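Local coordinates for endonuclease and methylase LlaGI (Lactococcus lactis, PDB 5FFJ), which cuts and methylates DNA as a Type ISP restriction-modification enzyme, here without its nuclease, joining a helicase-like ATPase, a methyltransferase and a DNA-recognition domain in one polypeptide, at residues 1057-1062 with 1163-1168. Residues are numbered along the deposited sequence; the frame is centred on the assembly and turned at random.
Sequences KDIGIV and NVRKTY. With nucleotides of chain B.
Backbone pairing fixes the register: Val1062 and Asn1163 form a single antiparallel, hydrogen-bonded bridge, with Val1062 N 3.0 Å from Asn1163 O and Asn1163 N 2.9 Å from Val1062 O.

Among side-chain bonds, Lys1166 N, at a helix N-cap position, donates to Asp1058 OD1 (3.2 Å), which it meets from above the carboxylate plane. Arg1165 NE gives a nearly straight bond (172°) to Gly1060 O, 3.1 Å away and in the guanidinium plane. With that edge held, NH1 and NH2 both donate hydrogen bonds to N7 of DA7 of chain B, at 3.1 and 3.2 Å, a major-groove base contact consistent with sequence readout. Lys1166 NZ instead bonds the backbone phosphate oxygen OP1 of DC6 of chain B. An alanine at Arg1165 would remove the guanidinium, with its bonds to N7 and Gly1060 O, and would probably weaken readout of this base.

Packing flanks the guanidinium: Ile1059 CD1 lies over the centre of one face, and Asn1163 CB is offset toward the rim of the other.

Within the probable specificity domain, strand 1058-1059 pairs antiparallel with strand 1210-1214, at the edge of a four-stranded antiparallel sheet, while Ile1061 and Thr1167, the first residue of helix 1167-1170, pack against Leu1200 of strand 1200-1201.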
loop_
_atom_site.group_PDB
_atom_site.type_symbol
_atom_site.label_atom_id
_atom_site.label_comp_id
_atom_site.label_asym_id
_atom_site.label_seq_id
_atom_site.Cartn_x
_atom_site.Cartn_y
_atom_site.Cartn_z
ATOM N N LYS A 1057 6.093 4.487 -39.079
ATOM C CA LYS A 1057 5.092 4.030 -38.127
ATOM C C LYS A 1057 5.225 4.841 -36.851
ATOM O O LYS A 1057 6.316 5.294 -36.502
ATOM C CB LYS A 1057 5.241 2.532 -37.835
ATOM C CG LYS A 1057 6.593 2.115 -37.269
ATOM C CD LYS A 1057 6.610 2.120 -35.744
ATOM C CE LYS A 1057 7.963 1.686 -35.192
ATOM N NZ LYS A 1057 9.068 2.572 -35.656
ATOM N N ASP A 1058 4.104 5.023 -36.168
ATOM C CA ASP A 1058 4.067 5.771 -34.924
ATOM C C ASP A 1058 3.528 4.854 -33.836
ATOM O O ASP A 1058 3.139 3.718 -34.113
ATOM C CB ASP A 1058 3.200 7.027 -35.078
ATOM C CG ASP A 1058 3.280 7.952 -33.879
ATOM O OD1 ASP A 1058 4.357 8.019 -33.251
ATOM O OD2 ASP A 1058 2.265 8.613 -33.567
ATOM N N ILE A 1059 3.527 5.339 -32.599
ATOM C CA ILE A 1059 2.925 4.612 -31.495
ATOM C C ILE A 1059 2.045 5.571 -30.696
ATOM O O ILE A 1059 2.316 6.769 -30.638
ATOM C CB ILE A 1059 4.003 3.947 -30.615
ATOM C CG1 ILE A 1059 4.793 4.975 -29.808
ATOM C CG2 ILE A 1059 4.981 3.174 -31.490
ATOM C CD1 ILE A 1059 5.783 4.323 -28.862
ATOM N N GLY A 1060 0.979 5.040 -30.105
ATOM C CA GLY A 1060 -0.079 5.861 -29.544
ATOM C C GLY A 1060 0.373 6.867 -28.508
ATOM O O GLY A 1060 1.370 6.659 -27.820
ATOM N N ILE A 1061 -0.379 7.958 -28.396
ATOM C CA ILE A 1061 -0.003 9.060 -27.524
ATOM C C ILE A 1061 -0.085 8.639 -26.054
ATOM O O ILE A 1061 -0.891 7.781 -25.684
ATOM C CB ILE A 1061 -0.897 10.302 -27.786
ATOM C CG1 ILE A 1061 -0.109 11.588 -27.543
ATOM C CG2 ILE A 1061 -2.156 10.279 -26.929
ATOM C CD1 ILE A 1061 -0.822 12.830 -28.027
ATOM N N VAL A 1062 0.769 9.236 -25.226
ATOM C CA VAL A 1062 0.744 9.014 -23.781
ATOM C C VAL A 1062 0.881 10.358 -23.066
ATOM O O VAL A 1062 1.969 10.931 -23.008
ATOM C CB VAL A 1062 1.876 8.069 -23.312
ATOM C CG1 VAL A 1062 1.506 7.410 -21.984
ATOM C CG2 VAL A 1062 2.180 7.017 -24.370
ATOM N N ASN A 1163 4.233 12.528 -23.742
ATOM C CA ASN A 1163 4.613 11.946 -25.026
ATOM C C ASN A 1163 3.558 12.194 -26.098
ATOM O O ASN A 1163 2.520 11.533 -26.128
ATOM C CB ASN A 1163 4.858 10.443 -24.874
ATOM C CG ASN A 1163 6.325 10.107 -24.692
ATOM O OD1 ASN A 1163 6.745 9.671 -23.620
ATOM N ND2 ASN A 1163 7.112 10.300 -25.746
ATOM N N VAL A 1164 3.839 13.152 -26.977
ATOM C CA VAL A 1164 2.944 13.494 -28.076
ATOM C C VAL A 1164 3.265 12.671 -29.318
ATOM O O VAL A 1164 2.493 12.668 -30.273
ATOM C CB VAL A 1164 3.021 15.003 -28.422
ATOM C CG1 VAL A 1164 2.581 15.845 -27.226
ATOM C CG2 VAL A 1164 4.429 15.395 -28.877
ATOM N N ARG A 1165 4.401 11.977 -29.300
ATOM C CA ARG A 1165 4.763 11.072 -30.388
ATOM C C ARG A 1165 4.841 11.819 -31.723
ATOM O O ARG A 1165 5.246 12.983 -31.766
ATOM C CB ARG A 1165 3.751 9.928 -30.462
ATOM C CG ARG A 1165 3.455 9.277 -29.115
ATOM C CD ARG A 1165 4.695 8.626 -28.538
ATOM N NE ARG A 1165 4.382 7.505 -27.661
ATOM C CZ ARG A 1165 5.272 6.889 -26.891
ATOM N NH1 ARG A 1165 6.539 7.284 -26.875
ATOM N NH2 ARG A 1165 4.892 5.877 -26.132
ATOM N N LYS A 1166 4.453 11.147 -32.806
ATOM C CA LYS A 1166 4.472 11.740 -34.142
ATOM C C LYS A 1166 3.114 12.321 -34.527
ATOM O O LYS A 1166 2.825 12.505 -35.711
ATOM C CB LYS A 1166 4.876 10.702 -35.190
ATOM C CG LYS A 1166 6.199 10.009 -34.936
ATOM C CD LYS A 1166 6.560 9.102 -36.110
ATOM C CE LYS A 1166 7.765 8.214 -35.815
ATOM N NZ LYS A 1166 8.667 8.775 -34.768
ATOM N N THR A 1167 2.279 12.602 -33.532
ATOM C CA THR A 1167 0.920 13.062 -33.796
ATOM C C THR A 1167 0.899 14.396 -34.538
ATOM O O THR A 1167 -0.027 14.672 -35.298
ATOM C CB THR A 1167 0.114 13.207 -32.498
ATOM O OG1 THR A 1167 0.789 14.107 -31.608
ATOM C CG2 THR A 1167 -0.062 11.851 -31.827
ATOM N N TYR A 1168 1.918 15.219 -34.324
ATOM C CA TYR A 1168 1.997 16.500 -35.015
ATOM C C TYR A 1168 2.314 16.304 -36.497
ATOM O O TYR A 1168 2.006 17.166 -37.322
ATOM C CB TYR A 1168 3.040 17.404 -34.360
ATOM C CG TYR A 1168 2.515 18.129 -33.142
ATOM C CD1 TYR A 1168 1.698 19.243 -33.275
ATOM C CD2 TYR A 1168 2.832 17.699 -31.860
ATOM C CE1 TYR A 1168 1.211 19.909 -32.168
ATOM C CE2 TYR A 1168 2.347 18.360 -30.745
ATOM C CZ TYR A 1168 1.537 19.464 -30.906
ATOM O OH TYR A 1168 1.049 20.132 -29.805
ATOM P P DC B 6 8.713 9.283 -30.398
ATOM O OP1 DC B 6 8.147 9.603 -31.730
ATOM O OP2 DC B 6 7.900 9.486 -29.179
ATOM O "O5'" DC B 6 9.213 7.766 -30.416
ATOM C "C5'" DC B 6 10.312 7.391 -31.248
ATOM C "C4'" DC B 6 11.126 6.281 -30.602
ATOM O "O4'" DC B 6 11.608 6.725 -29.294
ATOM C "C3'" DC B 6 10.350 4.982 -30.352
ATOM O "O3'" DC B 6 11.093 3.846 -30.806
ATOM C "C2'" DC B 6 10.140 4.979 -28.839
ATOM C "C1'" DC B 6 11.367 5.716 -28.337
ATOM N N1 DC B 6 11.188 6.348 -26.976
ATOM C C2 DC B 6 11.911 5.867 -25.867
ATOM O O2 DC B 6 12.699 4.924 -26.016
ATOM N N3 DC B 6 11.724 6.457 -24.655
ATOM C C4 DC B 6 10.867 7.472 -24.529
ATOM N N4 DC B 6 10.710 8.023 -23.316
ATOM C C5 DC B 6 10.124 7.966 -25.639
ATOM C C6 DC B 6 10.313 7.382 -26.827
ATOM P P DA B 7 10.379 2.429 -31.016
ATOM O OP1 DA B 7 11.285 1.570 -31.792
ATOM O OP2 DA B 7 9.020 2.675 -31.520
ATOM O "O5'" DA B 7 10.274 1.850 -29.539
ATOM C "C5'" DA B 7 11.371 1.155 -28.954
ATOM C "C4'" DA B 7 11.113 0.861 -27.486
ATOM O "O4'" DA B 7 10.817 2.099 -26.784
ATOM C "C3'" DA B 7 9.927 -0.074 -27.208
ATOM O "O3'" DA B 7 10.361 -1.202 -26.436
ATOM C "C2'" DA B 7 8.933 0.809 -26.449
ATOM C "C1'" DA B 7 9.850 1.827 -25.805
ATOM N N9 DA B 7 9.200 3.074 -25.397
ATOM C C8 DA B 7 8.346 3.850 -26.133
ATOM N N7 DA B 7 7.920 4.917 -25.496
ATOM C C5 DA B 7 8.537 4.837 -24.258
ATOM C C6 DA B 7 8.499 5.667 -23.117
ATOM N N6 DA B 7 7.780 6.790 -23.047
ATOM N N1 DA B 7 9.232 5.293 -22.049
ATOM C C2 DA B 7 9.952 4.167 -22.122
ATOM N N3 DA B 7 10.067 3.309 -23.133
ATOM C C4 DA B 7 9.327 3.706 -24.181
#